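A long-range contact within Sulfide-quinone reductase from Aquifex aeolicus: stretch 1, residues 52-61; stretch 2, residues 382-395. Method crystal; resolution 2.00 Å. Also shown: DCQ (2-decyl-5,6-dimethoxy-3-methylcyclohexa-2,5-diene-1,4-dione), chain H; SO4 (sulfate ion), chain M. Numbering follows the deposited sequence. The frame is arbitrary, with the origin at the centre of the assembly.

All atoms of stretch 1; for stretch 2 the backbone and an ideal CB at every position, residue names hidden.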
ATOM      1  N   TRP A  52     -23.545   6.597 -23.569  1.00 33.07           N
ATOM      2  CA  TRP A  52     -23.323   7.978 -23.162  1.00 33.12           C
ATOM      3  C   TRP A  52     -22.955   8.864 -24.356  1.00 33.24           C
ATOM      4  O   TRP A  52     -22.739  10.065 -24.196  1.00 32.62           O
ATOM      5  CB  TRP A  52     -22.242   8.061 -22.077  1.00 33.39           C
ATOM      6  CG  TRP A  52     -22.581   7.350 -20.778  1.00 33.99           C
ATOM      7  CD1 TRP A  52     -23.788   6.814 -20.415  1.00 34.53           C
ATOM      8  CD2 TRP A  52     -21.701   7.139 -19.668  1.00 34.73           C
ATOM      9  NE1 TRP A  52     -23.705   6.261 -19.158  1.00 35.07           N
ATOM     10  CE2 TRP A  52     -22.437   6.454 -18.674  1.00 34.94           C
ATOM     11  CE3 TRP A  52     -20.357   7.456 -19.420  1.00 34.21           C
ATOM     12  CZ2 TRP A  52     -21.876   6.080 -17.449  1.00 34.43           C
ATOM     13  CZ3 TRP A  52     -19.803   7.088 -18.199  1.00 34.49           C
ATOM     14  CH2 TRP A  52     -20.563   6.404 -17.229  1.00 34.00           C
ATOM     15  N   ARG A  53     -22.865   8.257 -25.538  1.00 33.16           N
ATOM     16  CA  ARG A  53     -22.624   8.984 -26.781  1.00 33.78           C
ATOM     17  C   ARG A  53     -23.511   8.433 -27.886  1.00 33.99           C
ATOM     18  O   ARG A  53     -23.895   7.263 -27.850  1.00 33.84           O
ATOM     19  CB  ARG A  53     -21.161   8.851 -27.238  1.00 33.46           C
ATOM     20  CG  ARG A  53     -20.111   9.410 -26.296  1.00 33.69           C
ATOM     21  CD  ARG A  53     -20.170  10.929 -26.132  1.00 34.69           C
ATOM     22  NE  ARG A  53     -18.968  11.384 -25.440  1.00 35.39           N
ATOM     23  CZ  ARG A  53     -18.822  11.436 -24.116  1.00 36.37           C
ATOM     24  NH1 ARG A  53     -17.667  11.847 -23.602  1.00 35.14           N
ATOM     25  NH2 ARG A  53     -19.818  11.076 -23.307  1.00 35.30           N
ATOM     26  N   LYS A  54     -23.822   9.286 -28.859  1.00 34.38           N
ATOM     27  CA  LYS A  54     -24.380   8.858 -30.140  1.00 35.08           C
ATOM     28  C   LYS A  54     -23.221   8.742 -31.121  1.00 34.98           C
ATOM     29  O   LYS A  54     -22.280   9.544 -31.067  1.00 34.92           O
ATOM     30  CB  LYS A  54     -25.391   9.879 -30.666  1.00 34.68           C
ATOM     31  CG  LYS A  54     -26.676   9.994 -29.870  1.00 35.88           C
ATOM     32  CD  LYS A  54     -27.518  11.166 -30.396  1.00 36.26           C
ATOM     33  CE  LYS A  54     -28.842  11.300 -29.652  1.00 40.04           C
ATOM     34  NZ  LYS A  54     -28.668  11.607 -28.199  1.00 41.72           N
ATOM     35  N   PHE A  55     -23.289   7.763 -32.023  1.00 34.91           N
ATOM     36  CA  PHE A  55     -22.201   7.523 -32.978  1.00 35.14           C
ATOM     37  C   PHE A  55     -21.831   8.771 -33.793  1.00 35.30           C
ATOM     38  O   PHE A  55     -20.653   9.066 -33.991  1.00 34.81           O
ATOM     39  CB  PHE A  55     -22.543   6.359 -33.912  1.00 35.15           C
ATOM     40  CG  PHE A  55     -21.566   6.173 -35.041  1.00 35.34           C
ATOM     41  CD1 PHE A  55     -21.860   6.648 -36.323  1.00 34.95           C
ATOM     42  CD2 PHE A  55     -20.355   5.526 -34.830  1.00 36.23           C
ATOM     43  CE1 PHE A  55     -20.962   6.475 -37.370  1.00 35.52           C
ATOM     44  CE2 PHE A  55     -19.444   5.348 -35.876  1.00 36.79           C
ATOM     45  CZ  PHE A  55     -19.751   5.820 -37.150  1.00 35.37           C
ATOM     46  N   GLU A  56     -22.839   9.504 -34.248  1.00 35.59           N
ATOM     47  CA  GLU A  56     -22.600  10.666 -35.107  1.00 36.69           C
ATOM     48  C   GLU A  56     -21.934  11.832 -34.366  1.00 36.15           C
ATOM     49  O   GLU A  56     -21.390  12.746 -34.989  1.00 36.57           O
ATOM     50  CB  GLU A  56     -23.884  11.076 -35.839  1.00 36.42           C
ATOM     51  CG  GLU A  56     -24.401   9.944 -36.751  1.00 38.38           C
ATOM     52  CD  GLU A  56     -25.623  10.305 -37.581  1.00 38.82           C
ATOM     53  OE1 GLU A  56     -26.236  11.376 -37.361  1.00 41.76           O
ATOM     54  OE2 GLU A  56     -25.975   9.498 -38.471  1.00 42.52           O
ATOM     55  N   ASP A  57     -21.941  11.771 -33.038  1.00 36.05           N
ATOM     56  CA  ASP A  57     -21.293  12.792 -32.216  1.00 35.70           C
ATOM     57  C   ASP A  57     -19.797  12.560 -31.975  1.00 35.13           C
ATOM     58  O   ASP A  57     -19.102  13.460 -31.495  1.00 34.59           O
ATOM     59  CB  ASP A  57     -22.018  12.916 -30.879  1.00 36.37           C
ATOM     60  CG  ASP A  57     -23.382  13.571 -31.011  1.00 37.15           C
ATOM     61  OD1 ASP A  57     -23.634  14.280 -32.016  1.00 39.47           O
ATOM     62  OD2 ASP A  57     -24.199  13.384 -30.094  1.00 38.86           O
ATOM     63  N   ILE A  58     -19.316  11.357 -32.295  1.00 34.16           N
ATOM     64  CA  ILE A  58     -17.905  10.996 -32.106  1.00 34.02           C
ATOM     65  C   ILE A  58     -17.289  10.403 -33.374  1.00 33.74           C
ATOM     66  O   ILE A  58     -16.338   9.622 -33.306  1.00 33.70           O
ATOM     67  CB  ILE A  58     -17.699  10.006 -30.915  1.00 33.81           C
ATOM     68  CG1 ILE A  58     -18.438   8.682 -31.175  1.00 33.84           C
ATOM     69  CG2 ILE A  58     -18.170  10.651 -29.613  1.00 33.48           C
ATOM     70  CD1 ILE A  58     -17.853   7.468 -30.478  1.00 33.63           C
ATOM     71  N   SER A  59     -17.841  10.779 -34.523  1.00 33.54           N
ATOM     72  CA  SER A  59     -17.337  10.325 -35.818  1.00 33.60           C
ATOM     73  C   SER A  59     -17.416  11.449 -36.853  1.00 33.24           C
ATOM     74  O   SER A  59     -18.194  12.387 -36.694  1.00 33.25           O
ATOM     75  CB  SER A  59     -18.113   9.097 -36.306  1.00 33.56           C
ATOM     76  OG  SER A  59     -19.510   9.345 -36.314  1.00 33.41           O
ATOM     77  N   VAL A  60     -16.602  11.336 -37.901  1.00 33.15           N
ATOM     78  CA  VAL A  60     -16.535  12.327 -38.975  1.00 32.49           C
ATOM     79  C   VAL A  60     -16.522  11.619 -40.341  1.00 32.42           C
ATOM     80  O   VAL A  60     -15.563  10.907 -40.652  1.00 32.47           O
ATOM     81  CB  VAL A  60     -15.260  13.218 -38.842  1.00 32.54           C
ATOM     82  CG1 VAL A  60     -15.237  14.309 -39.914  1.00 31.68           C
ATOM     83  CG2 VAL A  60     -15.179  13.858 -37.457  1.00 32.12           C
ATOM     84  N   PRO A  61     -17.584  11.800 -41.156  1.00 32.25           N
ATOM     85  CA  PRO A  61     -17.542  11.272 -42.529  1.00 31.97           C
ATOM     86  C   PRO A  61     -16.408  11.911 -43.351  1.00 31.96           C
ATOM     87  O   PRO A  61     -16.291  13.143 -43.407  1.00 32.05           O
ATOM     88  CB  PRO A  61     -18.922  11.641 -43.087  1.00 31.94           C
ATOM     89  CG  PRO A  61     -19.785  11.823 -41.869  1.00 31.95           C
ATOM     90  CD  PRO A  61     -18.873  12.456 -40.871  1.00 31.99           C
ATOM     91  N   UNK A 382     -11.237  15.283 -20.235  1.00 36.16           N
ATOM     92  CA  UNK A 382     -11.471  14.189 -21.185  1.00 35.89           C
ATOM     93  C   UNK A 382     -12.573  14.567 -22.190  1.00 35.30           C
ATOM     94  O   UNK A 382     -12.391  14.439 -23.404  1.00 34.87           O
ATOM     95  CB  UNK A 382     -11.852  12.909 -20.438  1.00 35.89           C
ATOM     96  N   UNK A 383     -13.704  15.049 -21.673  1.00 34.97           N
ATOM     97  CA  UNK A 383     -14.816  15.499 -22.511  1.00 34.81           C
ATOM     98  C   UNK A 383     -14.392  16.668 -23.407  1.00 34.46           C
ATOM     99  O   UNK A 383     -14.686  16.675 -24.609  1.00 33.96           O
ATOM    100  CB  UNK A 383     -16.005  15.908 -21.639  1.00 34.81           C
ATOM    101  N   UNK A 384     -13.686  17.634 -22.819  1.00 34.25           N
ATOM    102  CA  UNK A 384     -13.189  18.793 -23.564  1.00 34.07           C
ATOM    103  C   UNK A 384     -12.238  18.369 -24.683  1.00 33.98           C
ATOM    104  O   UNK A 384     -12.361  18.851 -25.808  1.00 33.94           O
ATOM    105  CB  UNK A 384     -12.483  19.767 -22.619  1.00 34.07           C
ATOM    106  N   UNK A 385     -11.323  17.445 -24.384  1.00 33.74           N
ATOM    107  CA  UNK A 385     -10.383  16.954 -25.383  1.00 33.87           C
ATOM    108  C   UNK A 385     -11.071  16.249 -26.568  1.00 33.57           C
ATOM    109  O   UNK A 385     -10.655  16.407 -27.716  1.00 33.33           O
ATOM    110  CB  UNK A 385      -9.393  15.995 -24.718  1.00 33.87           C
ATOM    111  N   UNK A 386     -12.109  15.477 -26.267  1.00 32.90           N
ATOM    112  CA  UNK A 386     -12.951  14.842 -27.277  1.00 32.79           C
ATOM    113  C   UNK A 386     -13.488  15.874 -28.279  1.00 32.45           C
ATOM    114  O   UNK A 386     -13.302  15.721 -29.485  1.00 32.42           O
ATOM    115  CB  UNK A 386     -14.111  14.103 -26.607  1.00 32.79           C
ATOM    116  N   UNK A 387     -14.107  16.939 -27.772  1.00 31.97           N
ATOM    117  CA  UNK A 387     -14.638  18.012 -28.624  1.00 32.08           C
ATOM    118  C   UNK A 387     -13.528  18.663 -29.450  1.00 31.62           C
ATOM    119  O   UNK A 387     -13.686  18.901 -30.653  1.00 31.07           O
ATOM    120  CB  UNK A 387     -15.342  19.069 -27.771  1.00 32.08           C
ATOM    121  N   UNK A 388     -12.400  18.921 -28.795  1.00 31.64           N
ATOM    122  CA  UNK A 388     -11.224  19.529 -29.427  1.00 32.01           C
ATOM    123  C   UNK A 388     -10.619  18.671 -30.544  1.00 31.67           C
ATOM    124  O   UNK A 388     -10.333  19.187 -31.621  1.00 31.48           O
ATOM    125  CB  UNK A 388     -10.156  19.799 -28.365  1.00 32.01           C
ATOM    126  N   UNK A 389     -10.429  17.377 -30.301  1.00 31.71           N
ATOM    127  CA  UNK A 389      -9.855  16.519 -31.328  1.00 31.53           C
ATOM    128  C   UNK A 389     -10.759  16.384 -32.554  1.00 31.61           C
ATOM    129  O   UNK A 389     -10.281  16.458 -33.686  1.00 31.44           O
ATOM    130  CB  UNK A 389      -9.568  15.134 -30.743  1.00 31.53           C
ATOM    131  N   UNK A 390     -12.056  16.179 -32.329  1.00 31.65           N
ATOM    132  CA  UNK A 390     -13.014  16.082 -33.439  1.00 32.23           C
ATOM    133  C   UNK A 390     -13.028  17.356 -34.265  1.00 31.91           C
ATOM    134  O   UNK A 390     -13.122  17.311 -35.498  1.00 31.88           O
ATOM    135  CB  UNK A 390     -14.420  15.790 -32.911  1.00 32.23           C
ATOM    136  N   UNK A 391     -12.938  18.497 -33.586  1.00 31.90           N
ATOM    137  CA  UNK A 391     -12.811  19.778 -34.279  1.00 32.00           C
ATOM    138  C   UNK A 391     -11.583  19.778 -35.207  1.00 31.85           C
ATOM    139  O   UNK A 391     -11.670  20.194 -36.366  1.00 31.33           O
ATOM    140  CB  UNK A 391     -12.711  20.920 -33.266  1.00 32.00           C
ATOM    141  N   UNK A 392     -10.451  19.304 -34.687  1.00 31.80           N
ATOM    142  CA  UNK A 392      -9.193  19.252 -35.442  1.00 31.93           C
ATOM    143  C   UNK A 392      -9.299  18.391 -36.699  1.00 32.08           C
ATOM    144  O   UNK A 392      -8.781  18.765 -37.750  1.00 32.01           O
ATOM    145  CB  UNK A 392      -8.072  18.716 -34.550  1.00 31.93           C
ATOM    146  N   UNK A 393      -9.983  17.253 -36.587  1.00 31.51           N
ATOM    147  CA  UNK A 393     -10.269  16.398 -37.745  1.00 31.58           C
ATOM    148  C   UNK A 393     -11.068  17.170 -38.799  1.00 31.65           C
ATOM    149  O   UNK A 393     -10.738  17.148 -39.989  1.00 31.48           O
ATOM    150  CB  UNK A 393     -11.036  15.147 -37.312  1.00 31.58           C
ATOM    151  N   UNK A 394     -12.087  17.888 -38.343  1.00 32.08           N
ATOM    152  CA  UNK A 394     -12.973  18.638 -39.226  1.00 32.96           C
ATOM    153  C   UNK A 394     -12.345  19.897 -39.818  1.00 32.97           C
ATOM    154  O   UNK A 394     -12.824  20.418 -40.818  1.00 32.71           O
ATOM    155  CB  UNK A 394     -14.241  19.023 -38.461  1.00 32.96           C
ATOM    156  N   UNK A 395     -11.260  20.370 -39.213  1.00 33.13           N
ATOM    157  CA  UNK A 395     -10.667  21.630 -39.628  1.00 33.44           C
ATOM    158  C   UNK A 395      -9.265  21.545 -40.239  1.00 33.39           C
ATOM    159  O   UNK A 395      -8.668  22.570 -40.567  1.00 33.84           O
ATOM    160  CB  UNK A 395     -10.617  22.564 -38.417  1.00 33.44           C
TER
HETATM  161  O2  DCQ H 500      -3.259  12.605 -27.395  0.50 51.33           O
HETATM  162  C2  DCQ H 500      -3.588  13.328 -26.291  0.50 51.34           C
HETATM  163  C3  DCQ H 500      -4.384  12.747 -25.311  0.50 51.23           C
HETATM  164  O3  DCQ H 500      -4.812  11.448 -25.449  0.50 51.43           O
HETATM  165  C3M DCQ H 500      -6.013  11.098 -26.137  0.50 51.25           C
HETATM  166  C4  DCQ H 500      -4.728  13.479 -24.183  0.50 51.25           C
HETATM  167  O4  DCQ H 500      -5.509  12.903 -23.210  0.50 51.25           O
HETATM  168  C4M DCQ H 500      -6.888  13.240 -23.070  0.50 51.03           C
HETATM  169  C5  DCQ H 500      -4.280  14.788 -24.040  0.50 51.13           C
HETATM  170  O5  DCQ H 500      -4.625  15.495 -22.927  0.50 51.64           O
HETATM  171  C1  DCQ H 500      -3.139  14.638 -26.154  0.50 51.27           C
HETATM  172  C1M DCQ H 500      -2.278  15.242 -27.238  0.50 51.44           C
HETATM  173  C6  DCQ H 500      -3.490  15.377 -25.023  0.50 51.15           C
HETATM  174  C7  DCQ H 500      -3.008  16.806 -24.849  0.50 50.93           C
HETATM  175  C8  DCQ H 500      -4.131  17.813 -25.082  0.50 49.91           C
HETATM  176  C9  DCQ H 500      -3.622  19.036 -25.835  0.50 49.40           C
HETATM  177  C10 DCQ H 500      -3.802  20.312 -25.018  0.50 48.80           C
HETATM  178  C11 DCQ H 500      -4.857  21.214 -25.646  0.50 48.00           C
HETATM  179  C12 DCQ H 500      -4.362  22.650 -25.761  0.50 47.57           C
HETATM  180  C13 DCQ H 500      -5.019  23.543 -24.710  0.50 47.66           C
HETATM  181  C14 DCQ H 500      -4.872  25.020 -25.062  0.50 47.21           C
HETATM  182  C15 DCQ H 500      -5.334  25.919 -23.920  0.50 47.05           C
HETATM  183  C16 DCQ H 500      -5.757  27.275 -24.443  0.50 46.51           C
HETATM  184  S   SO4 M 432     -16.749  22.301 -36.917  0.50 31.16           S
HETATM  185  O1  SO4 M 432     -17.330  21.498 -37.986  0.50 31.76           O
HETATM  186  O2  SO4 M 432     -16.004  21.441 -36.007  0.50 31.74           O
HETATM  187  O3  SO4 M 432     -15.855  23.306 -37.480  0.50 30.55           O
HETATM  188  O4  SO4 M 432     -17.812  22.950 -36.168  0.50 31.64           O

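Positions 382 to 395 carry helical backbone angles almost throughout and run nearly parallel to strand 59-61 (10° between the directions); the axis of the helix passes 9.1 Å from that of the strand at its closest. The side facing stretch 1 should therefore recur every three or four residues.

At position 382 the CB points sideways and nothing of stretch 1 lies within 5.5 Å of it, so many residues would fit. It is Lys382, whose NZ is hydrogen-bonded elsewhere in the structure.

Position 383 also points sideways, but its CB lies 4.8 Å from Arg53 NH1. A small polar residue or an acid would suit that donor. Thr383 is found, and water 1 joins the two side chains, 2.9 Å from Arg53 NH1 and 2.8 Å from Thr383 OG1.

Positions 384 and 385 are out of reach of stretch 1, which sets no demand there. They are Ala384 and Phe385; one face of the Phe385 ring lies against the quinone, with Phe385 CE2 3.3 Å from DCQ C3M.

Position 386 faces a charge. Its CB points toward stretch 1 and stands 5.2 Å from Arg53 NH1, part of a guanidinium with room in front of it. An acid long enough to bridge the gap is favoured, glutamate above all, although glutamine could also accept. Glu386 extends with both chi1 and chi2 t and forms a salt bridge at the edge of the guanidinium. Arg53 NH1 donates to Glu386 OE1 at 2.7 Å and Arg53 NE to Glu386 OE2 at 2.9 Å; a weak bond from Arg53 NE to Glu386 OE1 measures 3.1 Å. Arg53 NH2 is held meanwhile by Trp52 O at 3.2 Å, which helps fix the guanidinium in place.

Position 387 points sideways into open space, and a long polar chain could turn back toward the carbonyl of Asp57. Lys387 does so through water 2, which accepts from Lys387 NZ (2.8 Å) and donates to Asp57 O (2.7 Å) and Glu386 OE2 (2.5 Å).

Positions 388 and 389 are both out of reach, so polar or apolar side chains would do; they are Tyr388 and Phe389.

At position 390 the CB again points toward stretch 1, 5.0 Å from Val60 CG2 and 5.4 Å from Asp57 O. The methyl of Val60 favours an apolar side chain, such as leucine, isoleucine, valine or methionine. Leu390 brings CD1 to 3.9 Å from Val60 CG2 and CD2 to 4.0 Å from Ile58 CA.

Position 391 points away and 392 is out of reach, so stretch 1 sets no preference; Trp391 and Lys392 occupy them.

Position 393 faces Val60 CG2 at only 4.3 Å from its CB, which favours a compact apolar residue such as alanine or valine. Val393 places CG1 4.0 Å from Val60 CG2.

Position 394 points sideways, 5.0 Å from Val60 CG1. A long chain with an aliphatic stem could cover the valine while its polar end reaches the sulfate. Arg394 CG packs 3.8 Å from Val60 CG1, and Arg394 NE donates to SO4 O2 at 2.6 Å.

Position 395, out of reach of stretch 1, could take almost any residue; it is Asn395.

Stretch 2, residues 382-395: KTAFEKYFLWKVRN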
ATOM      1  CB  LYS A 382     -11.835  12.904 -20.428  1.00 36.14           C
ATOM      2  CG  LYS A 382     -12.112  11.681 -21.302  1.00 37.11           C
ATOM      3  CD  LYS A 382     -10.928  10.735 -21.351  1.00 37.14           C
ATOM      4  CE  LYS A 382     -11.248   9.544 -22.239  1.00 37.86           C
ATOM      5  NZ  LYS A 382     -10.134   8.572 -22.287  1.00 37.57           N
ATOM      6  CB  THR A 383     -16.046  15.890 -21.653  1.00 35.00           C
ATOM      7  OG1 THR A 383     -16.418  14.773 -20.836  1.00 35.54           O
ATOM      8  CG2 THR A 383     -17.234  16.283 -22.536  1.00 35.03           C
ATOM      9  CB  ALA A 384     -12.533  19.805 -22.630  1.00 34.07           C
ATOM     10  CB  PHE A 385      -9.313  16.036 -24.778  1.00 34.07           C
ATOM     11  CG  PHE A 385      -8.294  15.592 -25.785  1.00 35.53           C
ATOM     12  CD1 PHE A 385      -7.342  16.489 -26.264  1.00 35.59           C
ATOM     13  CD2 PHE A 385      -8.325  14.302 -26.308  1.00 36.70           C
ATOM     14  CE1 PHE A 385      -6.423  16.095 -27.224  1.00 36.29           C
ATOM     15  CE2 PHE A 385      -7.402  13.903 -27.263  1.00 36.68           C
ATOM     16  CZ  PHE A 385      -6.450  14.802 -27.720  1.00 35.25           C
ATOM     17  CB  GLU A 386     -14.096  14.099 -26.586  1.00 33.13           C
ATOM     18  CG  GLU A 386     -15.070  13.410 -27.511  1.00 34.53           C
ATOM     19  CD  GLU A 386     -16.250  12.829 -26.765  1.00 36.92           C
ATOM     20  OE1 GLU A 386     -16.030  12.166 -25.724  1.00 37.94           O
ATOM     21  OE2 GLU A 386     -17.394  13.047 -27.217  1.00 37.05           O
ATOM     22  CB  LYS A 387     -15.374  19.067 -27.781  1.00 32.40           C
ATOM     23  CG  LYS A 387     -16.491  18.500 -26.892  1.00 34.81           C
ATOM     24  CD  LYS A 387     -17.581  17.846 -27.737  1.00 38.23           C
ATOM     25  CE  LYS A 387     -18.612  17.120 -26.884  1.00 40.95           C
ATOM     26  NZ  LYS A 387     -19.654  16.485 -27.756  1.00 42.10           N
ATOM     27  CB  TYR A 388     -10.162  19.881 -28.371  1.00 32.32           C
ATOM     28  CG  TYR A 388      -8.829  20.357 -28.934  1.00 33.08           C
ATOM     29  CD1 TYR A 388      -8.739  21.541 -29.668  1.00 33.68           C
ATOM     30  CD2 TYR A 388      -7.657  19.627 -28.712  1.00 34.40           C
ATOM     31  CE1 TYR A 388      -7.516  21.983 -30.183  1.00 34.02           C
ATOM     32  CE2 TYR A 388      -6.421  20.068 -29.215  1.00 34.08           C
ATOM     33  CZ  TYR A 388      -6.364  21.244 -29.949  1.00 33.08           C
ATOM     34  OH  TYR A 388      -5.157  21.690 -30.458  1.00 33.84           O
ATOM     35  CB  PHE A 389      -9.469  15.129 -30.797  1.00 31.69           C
ATOM     36  CG  PHE A 389      -8.458  14.425 -31.665  1.00 31.77           C
ATOM     37  CD1 PHE A 389      -8.865  13.574 -32.696  1.00 31.71           C
ATOM     38  CD2 PHE A 389      -7.097  14.647 -31.481  1.00 31.47           C
ATOM     39  CE1 PHE A 389      -7.927  12.943 -33.511  1.00 32.43           C
ATOM     40  CE2 PHE A 389      -6.153  14.026 -32.297  1.00 33.29           C
ATOM     41  CZ  PHE A 389      -6.569  13.169 -33.317  1.00 31.85           C
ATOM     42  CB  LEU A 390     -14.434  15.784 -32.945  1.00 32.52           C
ATOM     43  CG  LEU A 390     -15.005  14.353 -32.849  1.00 33.32           C
ATOM     44  CD1 LEU A 390     -14.299  13.307 -33.717  1.00 32.86           C
ATOM     45  CD2 LEU A 390     -15.166  13.870 -31.415  1.00 34.42           C
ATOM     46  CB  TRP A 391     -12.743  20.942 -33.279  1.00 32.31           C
ATOM     47  CG  TRP A 391     -12.657  22.253 -33.964  1.00 33.37           C
ATOM     48  CD1 TRP A 391     -13.699  23.032 -34.389  1.00 33.49           C
ATOM     49  CD2 TRP A 391     -11.461  22.939 -34.344  1.00 33.78           C
ATOM     50  NE1 TRP A 391     -13.219  24.164 -35.006  1.00 33.27           N
ATOM     51  CE2 TRP A 391     -11.851  24.131 -34.990  1.00 33.12           C
ATOM     52  CE3 TRP A 391     -10.095  22.663 -34.198  1.00 34.36           C
ATOM     53  CZ2 TRP A 391     -10.922  25.048 -35.490  1.00 34.43           C
ATOM     54  CZ3 TRP A 391      -9.177  23.577 -34.692  1.00 33.73           C
ATOM     55  CH2 TRP A 391      -9.593  24.750 -35.329  1.00 33.68           C
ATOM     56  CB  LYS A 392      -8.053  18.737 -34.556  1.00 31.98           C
ATOM     57  CG  LYS A 392      -7.543  19.752 -33.553  1.00 32.04           C
ATOM     58  CD  LYS A 392      -6.152  19.389 -33.071  1.00 32.19           C
ATOM     59  CE  LYS A 392      -6.163  18.151 -32.196  1.00 31.95           C
ATOM     60  NZ  LYS A 392      -4.780  17.725 -31.929  1.00 32.53           N
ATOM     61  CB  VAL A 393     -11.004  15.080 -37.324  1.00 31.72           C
ATOM     62  CG1 VAL A 393     -11.385  14.241 -38.546  1.00 32.15           C
ATOM     63  CG2 VAL A 393     -10.140  14.264 -36.372  1.00 30.45           C
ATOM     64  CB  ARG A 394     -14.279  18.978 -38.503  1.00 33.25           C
ATOM     65  CG  ARG A 394     -15.144  17.754 -38.204  1.00 35.45           C
ATOM     66  CD  ARG A 394     -16.563  18.150 -37.814  1.00 39.58           C
ATOM     67  NE  ARG A 394     -16.569  18.973 -36.607  1.00 42.49           N
ATOM     68  CZ  ARG A 394     -16.772  18.514 -35.374  1.00 43.65           C
ATOM     69  NH1 ARG A 394     -17.027  17.227 -35.165  1.00 43.49           N
ATOM     70  NH2 ARG A 394     -16.741  19.357 -34.348  1.00 44.01           N
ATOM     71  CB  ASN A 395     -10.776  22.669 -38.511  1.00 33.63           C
ATOM     72  CG  ASN A 395     -12.217  23.109 -38.280  1.00 34.10           C
ATOM     73  OD1 ASN A 395     -12.991  22.418 -37.616  1.00 34.90           O
ATOM     74  ND2 ASN A 395     -12.589  24.241 -38.859  1.00 34.44           N
TER
HETATM   75  O   HOH W   1     -16.071  12.000 -21.223  1.00 39.53           O
HETATM   76  O   HOH W   2     -18.395  14.403 -29.117  1.00 28.40           O
HETATM   77  O   HOH W   3     -18.694  16.392 -32.225  1.00 44.84           O
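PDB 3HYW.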